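Local coordinates for protein precorrin-6y methylase (Rhodobacter capsulatus, PDB 3NJR) that probably methylates and decarboxylates a precorrin intermediate of cobalamin biosynthesis, this chain being the C-terminal methyltransferase domain that binds S-adenosyl-L-homocysteine, at residues S30-I38 against R86-N96; I38-L48 against S66-C74. One frame throughout, in Å; residues are numbered along the deposited sequence.

Interaction 1. Residues S30-I38 against R86-N96; sequences SAFAHDGQI and RADRIENIQKN. With SAH (S-adenosyl-L-homocysteine), chain C.
With CG of Asp35 lodged between its backbone N and carbonyl carbon (chi1 68°), the carboxylate is brought both to the side chain of Arg89 and back over its own loop. Asn96, its CG trans to the carbonyl carbon (chi1 -67°), lays its amide against the backbone of Ala33. There the side chain meets both polar atoms of one residue: Ala33 N donates to Asn96 OD1 (3.0 Å), and Asn96 ND2 returns a nearly straight bond to Ala33 O (3.1 Å, 166° at the hydrogen). Each bond lies in the carbonyl plane of its acceptor, on a lone pair, so the amide is held flat and its rotation is fixed. One turn back along the helix, CB of Asn92 packs on Ala33 O at 3.7 Å.

At the other end the salt bridge runs from Arg89 NE to Asp35 OD2 at 2.8 Å. Both bonds from NE to the carboxylate are weak, and the carboxylate and guanidinium planes are steeply inclined to each other. Asp35 OD1 also accepts from Gln37 N (3.0 Å), closing an Asx turn over Asp35 to Gln37, the last of which belongs to the ligand pocket. Over a face of the Arg89 guanidinium come CG of Gln37 and the ribose O3' of S-adenosyl-L-homocysteine, the latter 2.9 Å from NH1. The irregular segment 30-38 thus borders a cofactor pocket. Helix 87-99 turns Ile90 and Ile93 to strands 106-110 and 79-84, while Phe32 reaches from the loop onto Ser68, Val71 and Glu72 of helix 68-75.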
loop_
_atom_site.group_PDB
_atom_site.type_symbol
_atom_site.label_atom_id
_atom_site.label_comp_id
_atom_site.label_asym_id
_atom_site.label_seq_id
_atom_site.Cartn_x
_atom_site.Cartn_y
_atom_site.Cartn_z
ATOM N N SER A 30 -6.160 -7.364 24.121
ATOM C CA SER A 30 -6.740 -8.120 25.222
ATOM C C SER A 30 -6.356 -7.564 26.595
ATOM O O SER A 30 -6.842 -8.051 27.610
ATOM C CB SER A 30 -6.336 -9.580 25.118
ATOM O OG SER A 30 -4.959 -9.671 24.776
ATOM N N ALA A 31 -5.489 -6.558 26.645
ATOM C CA ALA A 31 -5.147 -5.941 27.929
ATOM C C ALA A 31 -6.192 -4.885 28.351
ATOM O O ALA A 31 -6.033 -4.196 29.364
ATOM C CB ALA A 31 -3.734 -5.355 27.897
ATOM N N PHE A 32 -7.270 -4.783 27.570
ATOM C CA PHE A 32 -8.289 -3.759 27.754
ATOM C C PHE A 32 -9.676 -4.369 27.591
ATOM O O PHE A 32 -9.923 -5.157 26.661
ATOM C CB PHE A 32 -8.152 -2.636 26.704
ATOM C CG PHE A 32 -6.745 -2.141 26.486
ATOM C CD1 PHE A 32 -6.284 -1.004 27.144
ATOM C CD2 PHE A 32 -5.887 -2.794 25.593
ATOM C CE1 PHE A 32 -4.973 -0.534 26.942
ATOM C CE2 PHE A 32 -4.580 -2.347 25.382
ATOM C CZ PHE A 32 -4.120 -1.216 26.058
ATOM N N ALA A 33 -10.576 -3.997 28.495
ATOM C CA ALA A 33 -12.004 -4.130 28.284
ATOM C C ALA A 33 -12.366 -3.278 27.066
ATOM O O ALA A 33 -12.043 -2.089 27.019
ATOM C CB ALA A 33 -12.729 -3.622 29.500
ATOM N N HIS A 34 -13.002 -3.879 26.069
ATOM C CA HIS A 34 -13.439 -3.139 24.897
ATOM C C HIS A 34 -14.612 -3.882 24.312
ATOM O O HIS A 34 -14.920 -4.997 24.748
ATOM C CB HIS A 34 -12.321 -3.033 23.862
ATOM C CG HIS A 34 -11.947 -4.345 23.248
ATOM N ND1 HIS A 34 -10.970 -5.163 23.778
ATOM C CD2 HIS A 34 -12.427 -4.986 22.156
ATOM C CE1 HIS A 34 -10.864 -6.251 23.037
ATOM N NE2 HIS A 34 -11.740 -6.170 22.049
ATOM N N ASP A 35 -15.253 -3.280 23.313
ATOM C CA ASP A 35 -16.485 -3.838 22.763
ATOM C C ASP A 35 -16.386 -4.175 21.289
ATOM O O ASP A 35 -17.380 -4.555 20.679
ATOM C CB ASP A 35 -17.681 -2.900 23.024
ATOM C CG ASP A 35 -17.597 -1.568 22.243
ATOM O OD1 ASP A 35 -16.613 -1.306 21.500
ATOM O OD2 ASP A 35 -18.553 -0.771 22.386
ATOM N N GLY A 36 -15.198 -4.031 20.713
ATOM C CA GLY A 36 -15.047 -4.147 19.258
ATOM C C GLY A 36 -14.582 -2.871 18.565
ATOM O O GLY A 36 -14.090 -2.935 17.439
ATOM N N GLN A 37 -14.719 -1.720 19.231
ATOM C CA GLN A 37 -14.315 -0.435 18.644
ATOM C C GLN A 37 -12.895 0.049 19.013
ATOM O O GLN A 37 -12.495 1.157 18.646
ATOM C CB GLN A 37 -15.351 0.648 18.976
ATOM C CG GLN A 37 -15.347 1.871 18.030
ATOM C CD GLN A 37 -15.323 1.487 16.532
ATOM O OE1 GLN A 37 -16.053 0.585 16.086
ATOM N NE2 GLN A 37 -14.483 2.185 15.755
ATOM N N ILE A 38 -12.133 -0.787 19.711
ATOM C CA ILE A 38 -10.783 -0.449 20.188
ATOM C C ILE A 38 -9.846 0.025 19.057
ATOM O O ILE A 38 -10.041 -0.357 17.911
ATOM C CB ILE A 38 -10.181 -1.671 20.956
ATOM C CG1 ILE A 38 -8.904 -1.293 21.713
ATOM C CG2 ILE A 38 -9.970 -2.863 20.024
ATOM C CD1 ILE A 38 -8.568 -2.204 22.895
ATOM N N ARG A 86 -21.316 7.209 24.481
ATOM C CA ARG A 86 -22.032 5.959 24.747
ATOM C C ARG A 86 -21.796 5.378 26.143
ATOM O O ARG A 86 -20.677 4.965 26.479
ATOM C CB ARG A 86 -21.713 4.921 23.672
ATOM C CG ARG A 86 -22.267 5.284 22.316
ATOM C CD ARG A 86 -22.070 4.170 21.320
ATOM N NE ARG A 86 -22.312 2.873 21.935
ATOM C CZ ARG A 86 -22.237 1.714 21.292
ATOM N NH1 ARG A 86 -21.942 1.684 19.997
ATOM N NH2 ARG A 86 -22.461 0.579 21.952
ATOM N N ALA A 87 -22.860 5.343 26.944
ATOM C CA ALA A 87 -22.794 4.811 28.304
ATOM C C ALA A 87 -22.173 3.411 28.400
ATOM O O ALA A 87 -21.475 3.107 29.376
ATOM C CB ALA A 87 -24.167 4.815 28.933
ATOM N N ASP A 88 -22.427 2.560 27.406
ATOM C CA ASP A 88 -21.922 1.190 27.456
ATOM C C ASP A 88 -20.417 1.160 27.216
ATOM O O ASP A 88 -19.709 0.344 27.794
ATOM C CB ASP A 88 -22.690 0.235 26.516
ATOM C CG ASP A 88 -22.314 0.404 25.044
ATOM O OD1 ASP A 88 -21.632 -0.488 24.492
ATOM O OD2 ASP A 88 -22.694 1.427 24.431
ATOM N N ARG A 89 -19.927 2.078 26.397
ATOM C CA ARG A 89 -18.488 2.174 26.144
ATOM C C ARG A 89 -17.764 2.847 27.303
ATOM O O ARG A 89 -16.642 2.459 27.656
ATOM C CB ARG A 89 -18.210 2.898 24.831
ATOM C CG ARG A 89 -18.775 2.176 23.636
ATOM C CD ARG A 89 -18.155 2.717 22.398
ATOM N NE ARG A 89 -18.011 1.725 21.342
ATOM C CZ ARG A 89 -18.461 1.881 20.098
ATOM N NH1 ARG A 89 -19.090 2.998 19.743
ATOM N NH2 ARG A 89 -18.272 0.923 19.196
ATOM N N ILE A 90 -18.417 3.847 27.890
ATOM C CA ILE A 90 -17.942 4.489 29.124
ATOM C C ILE A 90 -17.644 3.446 30.215
ATOM O O ILE A 90 -16.632 3.517 30.897
ATOM C CB ILE A 90 -18.963 5.564 29.613
ATOM C CG1 ILE A 90 -18.724 6.896 28.883
ATOM C CG2 ILE A 90 -18.970 5.705 31.159
ATOM C CD1 ILE A 90 -17.734 7.834 29.560
ATOM N N GLU A 91 -18.521 2.463 30.334
ATOM C CA GLU A 91 -18.361 1.388 31.276
ATOM C C GLU A 91 -17.051 0.614 31.082
ATOM O O GLU A 91 -16.383 0.262 32.073
ATOM C CB GLU A 91 -19.546 0.455 31.147
ATOM C CG GLU A 91 -19.825 -0.324 32.388
ATOM C CD GLU A 91 -20.353 -1.720 32.066
ATOM O OE1 GLU A 91 -20.916 -1.912 30.949
ATOM O OE2 GLU A 91 -20.194 -2.621 32.932
ATOM N N ASN A 92 -16.693 0.355 29.818
ATOM C CA ASN A 92 -15.395 -0.241 29.470
ATOM C C ASN A 92 -14.203 0.660 29.836
ATOM O O ASN A 92 -13.196 0.166 30.350
ATOM C CB ASN A 92 -15.334 -0.614 27.986
ATOM C CG ASN A 92 -16.157 -1.864 27.643
ATOM O OD1 ASN A 92 -16.619 -2.000 26.513
ATOM N ND2 ASN A 92 -16.331 -2.778 28.604
ATOM N N ILE A 93 -14.324 1.969 29.573
ATOM C CA ILE A 93 -13.340 2.969 30.016
ATOM C C ILE A 93 -13.194 2.871 31.523
ATOM O O ILE A 93 -12.090 2.921 32.060
ATOM C CB ILE A 93 -13.761 4.434 29.684
ATOM C CG1 ILE A 93 -14.064 4.604 28.195
ATOM C CG2 ILE A 93 -12.714 5.428 30.179
ATOM C CD1 ILE A 93 -14.737 5.897 27.862
ATOM N N GLN A 94 -14.315 2.715 32.210
ATOM C CA GLN A 94 -14.287 2.685 33.655
ATOM C C GLN A 94 -13.528 1.464 34.160
ATOM O O GLN A 94 -12.760 1.566 35.122
ATOM C CB GLN A 94 -15.697 2.722 34.224
ATOM C CG GLN A 94 -15.756 3.552 35.481
ATOM C CD GLN A 94 -15.604 5.036 35.174
ATOM O OE1 GLN A 94 -14.581 5.663 35.522
ATOM N NE2 GLN A 94 -16.623 5.608 34.493
ATOM N N LYS A 95 -13.740 0.322 33.503
ATOM C CA LYS A 95 -13.053 -0.906 33.877
ATOM C C LYS A 95 -11.542 -0.772 33.719
ATOM O O LYS A 95 -10.776 -1.254 34.566
ATOM C CB LYS A 95 -13.580 -2.084 33.083
ATOM C CG LYS A 95 -15.025 -2.392 33.420
ATOM C CD LYS A 95 -15.574 -3.567 32.637
ATOM C CE LYS A 95 -16.999 -3.883 33.074
ATOM N NZ LYS A 95 -17.600 -4.926 32.185
ATOM N N ASN A 96 -11.118 -0.076 32.661
ATOM C CA ASN A 96 -9.698 0.091 32.375
ATOM C C ASN A 96 -9.065 1.053 33.345
ATOM O O ASN A 96 -7.905 0.894 33.709
ATOM C CB ASN A 96 -9.498 0.555 30.943
ATOM C CG ASN A 96 -9.891 -0.501 29.943
ATOM O OD1 ASN A 96 -9.514 -1.657 30.085
ATOM N ND2 ASN A 96 -10.661 -0.118 28.932
HETATM N N SAH C . -9.559 5.496 20.415
HETATM C CA SAH C . -10.600 4.449 20.649
HETATM C CB SAH C . -11.147 3.958 19.306
HETATM C CG SAH C . -12.654 4.203 19.161
HETATM S SD SAH C . -12.962 5.474 17.969
HETATM C C SAH C . -10.036 3.320 21.479
HETATM O O SAH C . -10.748 2.581 22.158
HETATM O OXT SAH C . -8.833 3.093 21.522
HETATM C "C5'" SAH C . -14.734 5.570 17.869
HETATM C "C4'" SAH C . -15.410 6.121 19.135
HETATM O "O4'" SAH C . -15.557 7.554 19.132
HETATM C "C3'" SAH C . -16.816 5.548 19.280
HETATM O "O3'" SAH C . -16.902 4.820 20.500
HETATM C "C2'" SAH C . -17.757 6.740 19.328
HETATM O "O2'" SAH C . -18.817 6.589 20.284
HETATM C "C1'" SAH C . -16.838 7.900 19.686
HETATM N N9 SAH C . -17.415 9.201 19.228
HETATM C C8 SAH C . -18.117 9.402 18.091
HETATM N N7 SAH C . -18.522 10.689 17.978
HETATM C C5 SAH C . -18.081 11.346 19.067
HETATM C C6 SAH C . -18.149 12.738 19.579
HETATM N N6 SAH C . -18.800 13.677 18.859
HETATM N N1 SAH C . -17.555 13.036 20.767
HETATM C C2 SAH C . -16.911 12.090 21.479
HETATM N N3 SAH C . -16.810 10.808 21.067
HETATM C C4 SAH C . -17.356 10.369 19.893
#

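Interaction 2. Residues I38-L48 against S66-C74. With SAH (S-adenosyl-L-homocysteine), chain C.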
loop_
_atom_site.group_PDB
_atom_site.type_symbol
_atom_site.label_atom_id
_atom_site.label_comp_id
_atom_site.label_asym_id
_atom_site.label_seq_id
_atom_site.Cartn_x
_atom_site.Cartn_y
_atom_site.Cartn_z
ATOM N N ILE A 38 -12.133 -0.787 19.711
ATOM C CA ILE A 38 -10.783 -0.449 20.188
ATOM C C ILE A 38 -9.846 0.025 19.057
ATOM O O ILE A 38 -10.041 -0.357 17.911
ATOM C CB ILE A 38 -10.181 -1.671 20.956
ATOM C CG1 ILE A 38 -8.904 -1.293 21.713
ATOM C CG2 ILE A 38 -9.970 -2.863 20.024
ATOM C CD1 ILE A 38 -8.568 -2.204 22.895
ATOM N N THR A 39 -8.859 0.871 19.378
ATOM C CA THR A 39 -7.719 1.153 18.468
ATOM C C THR A 39 -6.739 -0.042 18.418
ATOM O O THR A 39 -6.289 -0.517 19.456
ATOM C CB THR A 39 -6.924 2.460 18.855
ATOM O OG1 THR A 39 -7.770 3.616 18.757
ATOM C CG2 THR A 39 -5.700 2.669 17.944
ATOM N N LYS A 40 -6.423 -0.514 17.212
ATOM C CA LYS A 40 -5.544 -1.662 17.014
ATOM C C LYS A 40 -4.155 -1.389 17.588
ATOM O O LYS A 40 -3.653 -0.257 17.553
ATOM C CB LYS A 40 -5.429 -2.016 15.528
ATOM C CG LYS A 40 -6.660 -2.678 14.897
ATOM C CD LYS A 40 -6.879 -4.120 15.376
ATOM C CE LYS A 40 -7.814 -4.909 14.445
ATOM N NZ LYS A 40 -9.035 -4.140 14.027
ATOM N N SER A 41 -3.532 -2.441 18.106
ATOM C CA SER A 41 -2.301 -2.302 18.866
ATOM C C SER A 41 -1.140 -1.564 18.111
ATOM O O SER A 41 -0.541 -0.633 18.663
ATOM C CB SER A 41 -1.923 -3.661 19.469
ATOM O OG SER A 41 -0.535 -3.747 19.688
ATOM N N PRO A 42 -0.856 -1.933 16.837
ATOM C CA PRO A 42 0.199 -1.193 16.124
ATOM C C PRO A 42 -0.167 0.279 15.851
ATOM O O PRO A 42 0.715 1.148 15.800
ATOM C CB PRO A 42 0.336 -1.964 14.800
ATOM C CG PRO A 42 -0.318 -3.297 15.052
ATOM C CD PRO A 42 -1.444 -2.980 15.978
ATOM N N MET A 43 -1.453 0.564 15.677
ATOM C CA MET A 43 -1.859 1.942 15.455
ATOM C C MET A 43 -1.749 2.714 16.766
ATOM O O MET A 43 -1.355 3.892 16.776
ATOM C CB MET A 43 -3.252 2.040 14.830
ATOM C CG MET A 43 -3.659 3.470 14.389
ATOM S SD MET A 43 -2.872 4.167 12.873
ATOM C CE MET A 43 -3.200 2.852 11.689
ATOM N N ARG A 44 -2.056 2.030 17.871
ATOM C CA ARG A 44 -1.923 2.628 19.187
ATOM C C ARG A 44 -0.471 2.982 19.506
ATOM O O ARG A 44 -0.201 4.037 20.099
ATOM C CB ARG A 44 -2.504 1.744 20.278
ATOM C CG ARG A 44 -3.043 2.545 21.431
ATOM C CD ARG A 44 -3.813 1.721 22.448
ATOM N NE ARG A 44 -4.406 0.506 21.899
ATOM C CZ ARG A 44 -3.838 -0.698 21.970
ATOM N NH1 ARG A 44 -2.649 -0.834 22.550
ATOM N NH2 ARG A 44 -4.450 -1.762 21.469
ATOM N N ALA A 45 0.463 2.132 19.094
ATOM C CA ALA A 45 1.866 2.501 19.200
ATOM C C ALA A 45 2.172 3.773 18.406
ATOM O O ALA A 45 2.820 4.688 18.923
ATOM C CB ALA A 45 2.774 1.354 18.771
ATOM N N LEU A 46 1.689 3.855 17.166
ATOM C CA LEU A 46 2.046 5.002 16.304
ATOM C C LEU A 46 1.529 6.307 16.883
ATOM O O LEU A 46 2.243 7.329 16.901
ATOM C CB LEU A 46 1.541 4.840 14.881
ATOM C CG LEU A 46 2.330 3.842 14.053
ATOM C CD1 LEU A 46 1.535 3.481 12.800
ATOM C CD2 LEU A 46 3.735 4.358 13.701
ATOM N N THR A 47 0.288 6.242 17.349
ATOM C CA THR A 47 -0.410 7.375 17.920
ATOM C C THR A 47 0.317 7.874 19.178
ATOM O O THR A 47 0.761 9.033 19.242
ATOM C CB THR A 47 -1.847 6.969 18.233
ATOM O OG1 THR A 47 -2.484 6.571 17.014
ATOM C CG2 THR A 47 -2.615 8.105 18.866
ATOM N N LEU A 48 0.494 7.000 20.161
ATOM C CA LEU A 48 1.289 7.401 21.313
ATOM C C LEU A 48 2.665 7.945 20.974
ATOM O O LEU A 48 3.097 8.925 21.584
ATOM C CB LEU A 48 1.298 6.344 22.415
ATOM C CG LEU A 48 0.004 6.649 23.176
ATOM C CD1 LEU A 48 -1.154 5.765 22.731
ATOM C CD2 LEU A 48 0.237 6.523 24.623
ATOM N N SER A 66 -13.028 2.770 24.004
ATOM C CA SER A 66 -12.739 1.933 25.152
ATOM C C SER A 66 -11.585 2.497 25.984
ATOM O O SER A 66 -11.131 1.852 26.934
ATOM C CB SER A 66 -12.443 0.502 24.706
ATOM O OG SER A 66 -11.059 0.341 24.371
ATOM N N GLY A 67 -11.121 3.688 25.601
ATOM C CA GLY A 67 -10.115 4.459 26.337
ATOM C C GLY A 67 -8.680 3.963 26.284
ATOM O O GLY A 67 -7.876 4.294 27.157
ATOM N N SER A 68 -8.328 3.175 25.276
ATOM C CA SER A 68 -7.012 2.517 25.277
ATOM C C SER A 68 -5.838 3.496 25.104
ATOM O O SER A 68 -4.770 3.310 25.682
ATOM C CB SER A 68 -6.955 1.410 24.214
ATOM O OG SER A 68 -6.858 1.964 22.903
ATOM N N VAL A 69 -6.043 4.525 24.293
ATOM C CA VAL A 69 -5.035 5.561 24.084
ATOM C C VAL A 69 -4.703 6.250 25.409
ATOM O O VAL A 69 -3.510 6.437 25.743
ATOM C CB VAL A 69 -5.515 6.582 23.022
ATOM C CG1 VAL A 69 -4.682 7.834 23.040
ATOM C CG2 VAL A 69 -5.486 5.953 21.661
ATOM N N SER A 70 -5.762 6.579 26.165
ATOM C CA SER A 70 -5.650 7.258 27.460
ATOM C C SER A 70 -4.944 6.380 28.477
ATOM O O SER A 70 -4.174 6.882 29.303
ATOM C CB SER A 70 -7.028 7.625 28.017
ATOM O OG SER A 70 -7.685 8.642 27.289
ATOM N N VAL A 71 -5.222 5.074 28.429
ATOM C CA VAL A 71 -4.643 4.123 29.368
ATOM C C VAL A 71 -3.147 4.076 29.113
ATOM O O VAL A 71 -2.354 4.332 30.020
ATOM C CB VAL A 71 -5.305 2.723 29.258
ATOM C CG1 VAL A 71 -4.526 1.689 30.012
ATOM C CG2 VAL A 71 -6.707 2.748 29.792
ATOM N N GLU A 72 -2.753 3.801 27.880
ATOM C CA GLU A 72 -1.329 3.878 27.522
ATOM C C GLU A 72 -0.675 5.281 27.720
ATOM O O GLU A 72 0.511 5.369 28.070
ATOM C CB GLU A 72 -1.082 3.306 26.123
ATOM C CG GLU A 72 -1.741 1.958 25.956
ATOM C CD GLU A 72 -1.052 1.043 24.966
ATOM O OE1 GLU A 72 -0.916 1.410 23.785
ATOM O OE2 GLU A 72 -0.655 -0.072 25.362
ATOM N N TRP A 73 -1.427 6.369 27.518
ATOM C CA TRP A 73 -0.868 7.708 27.763
ATOM C C TRP A 73 -0.574 7.869 29.240
ATOM O O TRP A 73 0.515 8.302 29.594
ATOM C CB TRP A 73 -1.807 8.804 27.270
ATOM C CG TRP A 73 -1.525 10.207 27.789
ATOM C CD1 TRP A 73 -1.967 10.749 28.962
ATOM C CD2 TRP A 73 -0.791 11.260 27.118
ATOM N NE1 TRP A 73 -1.535 12.054 29.082
ATOM C CE2 TRP A 73 -0.819 12.394 27.963
ATOM C CE3 TRP A 73 -0.115 11.350 25.889
ATOM C CZ2 TRP A 73 -0.205 13.602 27.618
ATOM C CZ3 TRP A 73 0.508 12.549 25.555
ATOM C CH2 TRP A 73 0.453 13.660 26.413
ATOM N N CYS A 74 -1.538 7.502 30.091
ATOM C CA CYS A 74 -1.381 7.585 31.549
ATOM C C CYS A 74 -0.360 6.607 32.130
ATOM O O CYS A 74 0.307 6.931 33.107
ATOM C CB CYS A 74 -2.722 7.383 32.235
ATOM S SG CYS A 74 -3.878 8.771 31.940
HETATM N N SAH C . -9.559 5.496 20.415
HETATM C CA SAH C . -10.600 4.449 20.649
HETATM C CB SAH C . -11.147 3.958 19.306
HETATM C CG SAH C . -12.654 4.203 19.161
HETATM S SD SAH C . -12.962 5.474 17.969
HETATM C C SAH C . -10.036 3.320 21.479
HETATM O O SAH C . -10.748 2.581 22.158
HETATM O OXT SAH C . -8.833 3.093 21.522
HETATM C "C5'" SAH C . -14.734 5.570 17.869
HETATM C "C4'" SAH C . -15.410 6.121 19.135
HETATM O "O4'" SAH C . -15.557 7.554 19.132
HETATM C "C3'" SAH C . -16.816 5.548 19.280
HETATM O "O3'" SAH C . -16.902 4.820 20.500
HETATM C "C2'" SAH C . -17.757 6.740 19.328
HETATM O "O2'" SAH C . -18.817 6.589 20.284
HETATM C "C1'" SAH C . -16.838 7.900 19.686
HETATM N N9 SAH C . -17.415 9.201 19.228
HETATM C C8 SAH C . -18.117 9.402 18.091
HETATM N N7 SAH C . -18.522 10.689 17.978
HETATM C C5 SAH C . -18.081 11.346 19.067
HETATM C C6 SAH C . -18.149 12.738 19.579
HETATM N N6 SAH C . -18.800 13.677 18.859
HETATM N N1 SAH C . -17.555 13.036 20.767
HETATM C C2 SAH C . -16.911 12.090 21.479
HETATM N N3 SAH C . -16.810 10.808 21.067
HETATM C C4 SAH C . -17.356 10.369 19.893
#
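Arg44 and Glu72 form the tight, buried heart of this contact between helices 41-51 and 68-75. Glu72 OE1 lies at the edge of the Arg44 guanidinium: NH1 points almost straight at it (3.1 Å), from well above the carboxylate plane. A bend at chi3 also turns Arg44 back to its own loop, where NH2 donates to Thr39 O at 3.0 Å. Outside the two segments, Arg44 NH1 is bonded to Arg27 O, and Glu72 to Gly26 N and the side chain of Arg27. A turn further on, the two methyls of Leu48 lie along one turn of helix 68-75, CD1 at 4.1 Å from Val69 CG1 and CD2 at 4.0 Å from Trp73 CB.

The axes of segments 41-48 and 68-74 cross at -53°. The start of helix 68-74 and the loop before helix 41-48 meet at the ligand carboxylate, as in class I Rossmann-like methyltransferases, where the glycine-rich turn after the first strand, here 58-62, leads into a helix beside the cofactor. Ser66 N and OG donate to carboxylate oxygen O of S-adenosyl-L-homocysteine, while OXT accepts from Thr39 N, Thr39 OG1 and Ser68 OG, the last at 2.7 Å.

A separate face of helix 41-51, with Pro42, Ala45 and Leu46, packs against the second subunit. The looser side is at Ile38 and Thr39, partly exposed and touching the serines lightly: Ile38 CG1 is 3.8 Å from Ser66 OG, Thr39 CB 4.1 Å from Ser68 OG.

Overall arrangement
Interactions 1 and 2 have centres about 12 Å apart and share Ile38, the last residue of segment 30-38 and the first of segment 38-48. Interaction 2 is buried near the middle of the domain and interaction 1 lies at its surface, yet both border the same S-adenosyl-L-homocysteine: interaction 1 at the ribose, interaction 2 at the amino-acid carboxylate. Ser66 joins them directly. Its backbone O takes a weak hydrogen bond from Asn96 ND2 (2.8 Å), and its CB lies 3.6 Å from His34 CB. Elsewhere, Phe32 CZ comes within 3.7 Å of Glu72 OE2. Glu84, at the end of strand 79-84, is hydrogen-bonded to both the ligand and Arg86 N.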